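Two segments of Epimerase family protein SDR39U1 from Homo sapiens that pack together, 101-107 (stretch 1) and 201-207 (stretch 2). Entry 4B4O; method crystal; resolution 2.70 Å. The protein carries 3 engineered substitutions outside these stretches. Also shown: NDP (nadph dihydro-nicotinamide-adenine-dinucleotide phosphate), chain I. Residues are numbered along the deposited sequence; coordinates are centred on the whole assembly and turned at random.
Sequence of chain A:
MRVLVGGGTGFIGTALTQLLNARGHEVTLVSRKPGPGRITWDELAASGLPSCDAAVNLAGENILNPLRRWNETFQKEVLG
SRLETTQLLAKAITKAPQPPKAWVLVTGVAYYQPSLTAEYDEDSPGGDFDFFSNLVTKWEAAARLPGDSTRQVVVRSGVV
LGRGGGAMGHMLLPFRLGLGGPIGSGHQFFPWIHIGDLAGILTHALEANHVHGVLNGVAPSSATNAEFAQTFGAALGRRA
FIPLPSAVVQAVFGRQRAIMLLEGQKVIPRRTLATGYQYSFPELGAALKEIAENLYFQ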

# COMPACT_ATOMS: atom_id res chain seq x y z
N LYS A 101 -19.26 -4.60 9.87
CA LYS A 101 -19.69 -5.39 8.72
C LYS A 101 -18.55 -5.63 7.71
O LYS A 101 -18.60 -6.60 6.97
CB LYS A 101 -20.94 -4.74 8.07
CG LYS A 101 -20.67 -3.56 7.14
N ALA A 102 -17.54 -4.77 7.70
CA ALA A 102 -16.37 -4.95 6.81
C ALA A 102 -15.02 -4.71 7.50
O ALA A 102 -14.92 -3.94 8.47
CB ALA A 102 -16.48 -4.11 5.55
N TRP A 103 -13.98 -5.40 7.01
CA TRP A 103 -12.60 -5.37 7.58
C TRP A 103 -11.59 -5.51 6.47
O TRP A 103 -11.53 -6.54 5.80
CB TRP A 103 -12.45 -6.50 8.59
CG TRP A 103 -11.06 -6.91 9.07
CD1 TRP A 103 -10.58 -8.19 9.19
CD2 TRP A 103 -9.99 -6.07 9.62
NE1 TRP A 103 -9.32 -8.21 9.73
CE2 TRP A 103 -8.91 -6.99 10.01
CE3 TRP A 103 -9.80 -4.71 9.82
CZ2 TRP A 103 -7.71 -6.54 10.54
CZ3 TRP A 103 -8.59 -4.28 10.36
CH2 TRP A 103 -7.57 -5.17 10.70
N VAL A 104 -10.81 -4.46 6.25
CA VAL A 104 -9.96 -4.37 5.08
C VAL A 104 -8.52 -4.12 5.47
O VAL A 104 -8.25 -3.21 6.24
CB VAL A 104 -10.44 -3.23 4.19
CG1 VAL A 104 -9.61 -3.19 2.91
CG2 VAL A 104 -11.94 -3.39 3.94
N LEU A 105 -7.61 -4.92 4.92
CA LEU A 105 -6.17 -4.78 5.19
C LEU A 105 -5.44 -4.43 3.93
O LEU A 105 -5.82 -4.86 2.83
CB LEU A 105 -5.60 -6.09 5.72
CG LEU A 105 -4.13 -6.03 6.15
CD1 LEU A 105 -3.92 -4.96 7.21
CD2 LEU A 105 -3.71 -7.39 6.68
N VAL A 106 -4.42 -3.59 4.06
CA VAL A 106 -3.53 -3.29 2.94
C VAL A 106 -2.25 -4.04 3.18
O VAL A 106 -1.62 -3.90 4.23
CB VAL A 106 -3.22 -1.77 2.79
CG1 VAL A 106 -2.05 -1.55 1.84
CG2 VAL A 106 -4.43 -1.00 2.28
N THR A 107 -1.86 -4.86 2.21
CA THR A 107 -0.53 -5.47 2.21
C THR A 107 0.13 -5.13 0.87
O THR A 107 -0.10 -4.03 0.33
CB THR A 107 -0.59 -6.96 2.54
OG1 THR A 107 -1.21 -7.68 1.46
CG2 THR A 107 -1.40 -7.20 3.81
N ILE A 201 -10.29 2.07 -4.35
CA ILE A 201 -10.47 0.64 -4.19
C ILE A 201 -10.84 0.32 -2.75
O ILE A 201 -11.78 -0.41 -2.50
CB ILE A 201 -9.20 -0.14 -4.57
CG1 ILE A 201 -8.98 -0.09 -6.08
CG2 ILE A 201 -9.30 -1.57 -4.08
CD1 ILE A 201 -7.56 -0.44 -6.47
N LEU A 202 -10.11 0.88 -1.81
CA LEU A 202 -10.37 0.66 -0.40
C LEU A 202 -11.79 1.10 -0.04
O LEU A 202 -12.51 0.40 0.66
CB LEU A 202 -9.35 1.42 0.45
CG LEU A 202 -7.92 0.91 0.43
CD1 LEU A 202 -7.01 1.94 1.08
CD2 LEU A 202 -7.85 -0.46 1.07
N THR A 203 -12.19 2.27 -0.53
CA THR A 203 -13.53 2.78 -0.30
C THR A 203 -14.59 1.87 -0.91
O THR A 203 -15.63 1.65 -0.32
CB THR A 203 -13.66 4.19 -0.85
OG1 THR A 203 -12.75 5.03 -0.14
CG2 THR A 203 -15.07 4.73 -0.66
N HIS A 204 -14.33 1.39 -2.10
CA HIS A 204 -15.25 0.50 -2.75
C HIS A 204 -15.37 -0.79 -1.95
O HIS A 204 -16.47 -1.35 -1.85
CB HIS A 204 -14.78 0.24 -4.18
CG HIS A 204 -15.78 -0.47 -5.02
ND1 HIS A 204 -16.99 0.02 -5.25
CD2 HIS A 204 -15.71 -1.68 -5.70
CE1 HIS A 204 -17.67 -0.83 -6.04
NE2 HIS A 204 -16.87 -1.86 -6.32
N ALA A 205 -14.25 -1.28 -1.41
CA ALA A 205 -14.27 -2.49 -0.58
C ALA A 205 -15.13 -2.27 0.66
O ALA A 205 -15.95 -3.10 1.02
CB ALA A 205 -12.86 -2.89 -0.17
N LEU A 206 -14.98 -1.10 1.27
CA LEU A 206 -15.78 -0.74 2.44
C LEU A 206 -17.27 -0.60 2.12
O LEU A 206 -18.08 -0.98 2.91
CB LEU A 206 -15.23 0.53 3.10
CG LEU A 206 -13.84 0.42 3.71
CD1 LEU A 206 -13.23 1.78 4.07
CD2 LEU A 206 -13.92 -0.41 4.97
N GLU A 207 -17.62 -0.04 0.98
CA GLU A 207 -19.03 0.28 0.69
C GLU A 207 -19.79 -0.88 0.07
O GLU A 207 -20.92 -1.14 0.43
CB GLU A 207 -19.11 1.47 -0.27
CG GLU A 207 -18.65 2.78 0.33
CD GLU A 207 -18.73 3.95 -0.65
OE1 GLU A 207 -18.99 3.73 -1.84
OE2 GLU A 207 -18.56 5.10 -0.23
PA NDP I . 2.95 5.60 6.18
O1A NDP I . 4.36 5.30 6.74
O2A NDP I . 2.63 6.98 5.58
O5B NDP I . 1.79 5.45 7.32
C5B NDP I . 2.02 4.48 8.33
C4B NDP I . 1.26 4.90 9.56
O4B NDP I . 1.32 3.82 10.49
C3B NDP I . 1.88 6.14 10.22
O3B NDP I . 1.13 7.36 9.98
C2B NDP I . 1.88 5.81 11.71
O2B NDP I . 0.74 6.34 12.37
C1B NDP I . 1.73 4.32 11.75
N9A NDP I . 3.06 3.78 12.06
C8A NDP I . 4.30 4.10 11.56
N7A NDP I . 5.27 3.34 12.23
C5A NDP I . 4.61 2.57 13.14
C6A NDP I . 4.96 1.55 14.15
N6A NDP I . 6.23 1.15 14.33
N1A NDP I . 3.97 1.01 14.88
C2A NDP I . 2.68 1.41 14.69
N3A NDP I . 2.27 2.31 13.78
C4A NDP I . 3.18 2.87 13.01
O3 NDP I . 2.75 4.38 5.14
PN NDP I . 1.75 4.43 3.88
O1N NDP I . 0.56 5.31 4.23
O2N NDP I . 2.52 4.78 2.64
O5D NDP I . 1.29 2.86 3.75
C5D NDP I . 0.51 2.35 4.86
C4D NDP I . 0.51 0.84 4.91
O4D NDP I . 0.40 0.42 3.56
C3D NDP I . 1.82 0.21 5.44
O3D NDP I . 1.52 -0.96 6.27
C2D NDP I . 2.60 -0.14 4.17
O2D NDP I . 3.40 -1.33 4.18
C1D NDP I . 1.49 -0.43 3.20
N1N NDP I . 1.88 -0.24 1.79
C2N NDP I . 2.34 0.94 1.34
C3N NDP I . 2.70 1.10 0.02
C7N NDP I . 3.18 2.43 -0.43
O7N NDP I . 2.95 3.40 0.29
N7N NDP I . 3.84 2.56 -1.58
C4N NDP I . 2.54 -0.01 -0.97
C5N NDP I . 2.03 -1.24 -0.38
C6N NDP I . 1.71 -1.30 0.97
P2B NDP I . 0.93 7.04 13.86
O1X NDP I . 1.07 5.90 14.85
O2X NDP I . 2.20 7.94 13.79
O3X NDP I . -0.45 7.74 13.90

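Val104 is the hub of this contact: it meets three helix residues and has the largest covered area of any residue here, 67 Å². Strand 102-107 and helix 201-207 are at least 96 residues apart in sequence wherever they touch, and no hydrogen bond crosses between them; the side-chain contacts are all between aliphatic groups, and one further contact, from Ala102 CB, is to a backbone oxygen. The two elements run nearly antiparallel, with 157° between their N-to-C directions, and their axes approach to 8.4 Å, leaving room for side chains to meet between them. The CA-to-CB bond of Val104 points toward the helix, and with chi1 in the t well its two methyls divide the leucines: CG1 lies 3.7 Å from Leu202 CD2, whereas CG2 lies 3.7 Å from Leu206 CD2. Val104 thus sits over helix residues one turn apart, and Leu206 N donates to Leu202 O (3.0 Å) along that same turn. Both leucines leave the helix sideways, but the ends of their side chains, in m, t rotamers, come nearer the strand. Ala205 points toward the strand directly, and its CB lies near both Val104 methyls, 4.2 Å from Val104 CG2. Further along the strand, Val106 CG2 also meets Leu202 CD2 at 3.7 Å, so this one leucine methyl touches two valines. At the other end the backbones come closest, with Ala102 CA and Leu206 CA 6.1 Å apart, but the nearest atom pair, Ala102 CB and Leu206 O, is 4.4 Å apart. Strand alternation keeps Trp103 and Leu105 out of the contact, their CA-to-CB bonds pointing away; Trp103 NE1 is hydrogen-bonded elsewhere in the structure. The strand also reaches the cofactor. While Val106 CG2 meets Leu202, Val106 CG1 lies 3.6 Å from NDP O4D, and Thr107 O approaches NDP C6N to 3.3 Å, placing the end of this stretch beside the nicotinamide riboside.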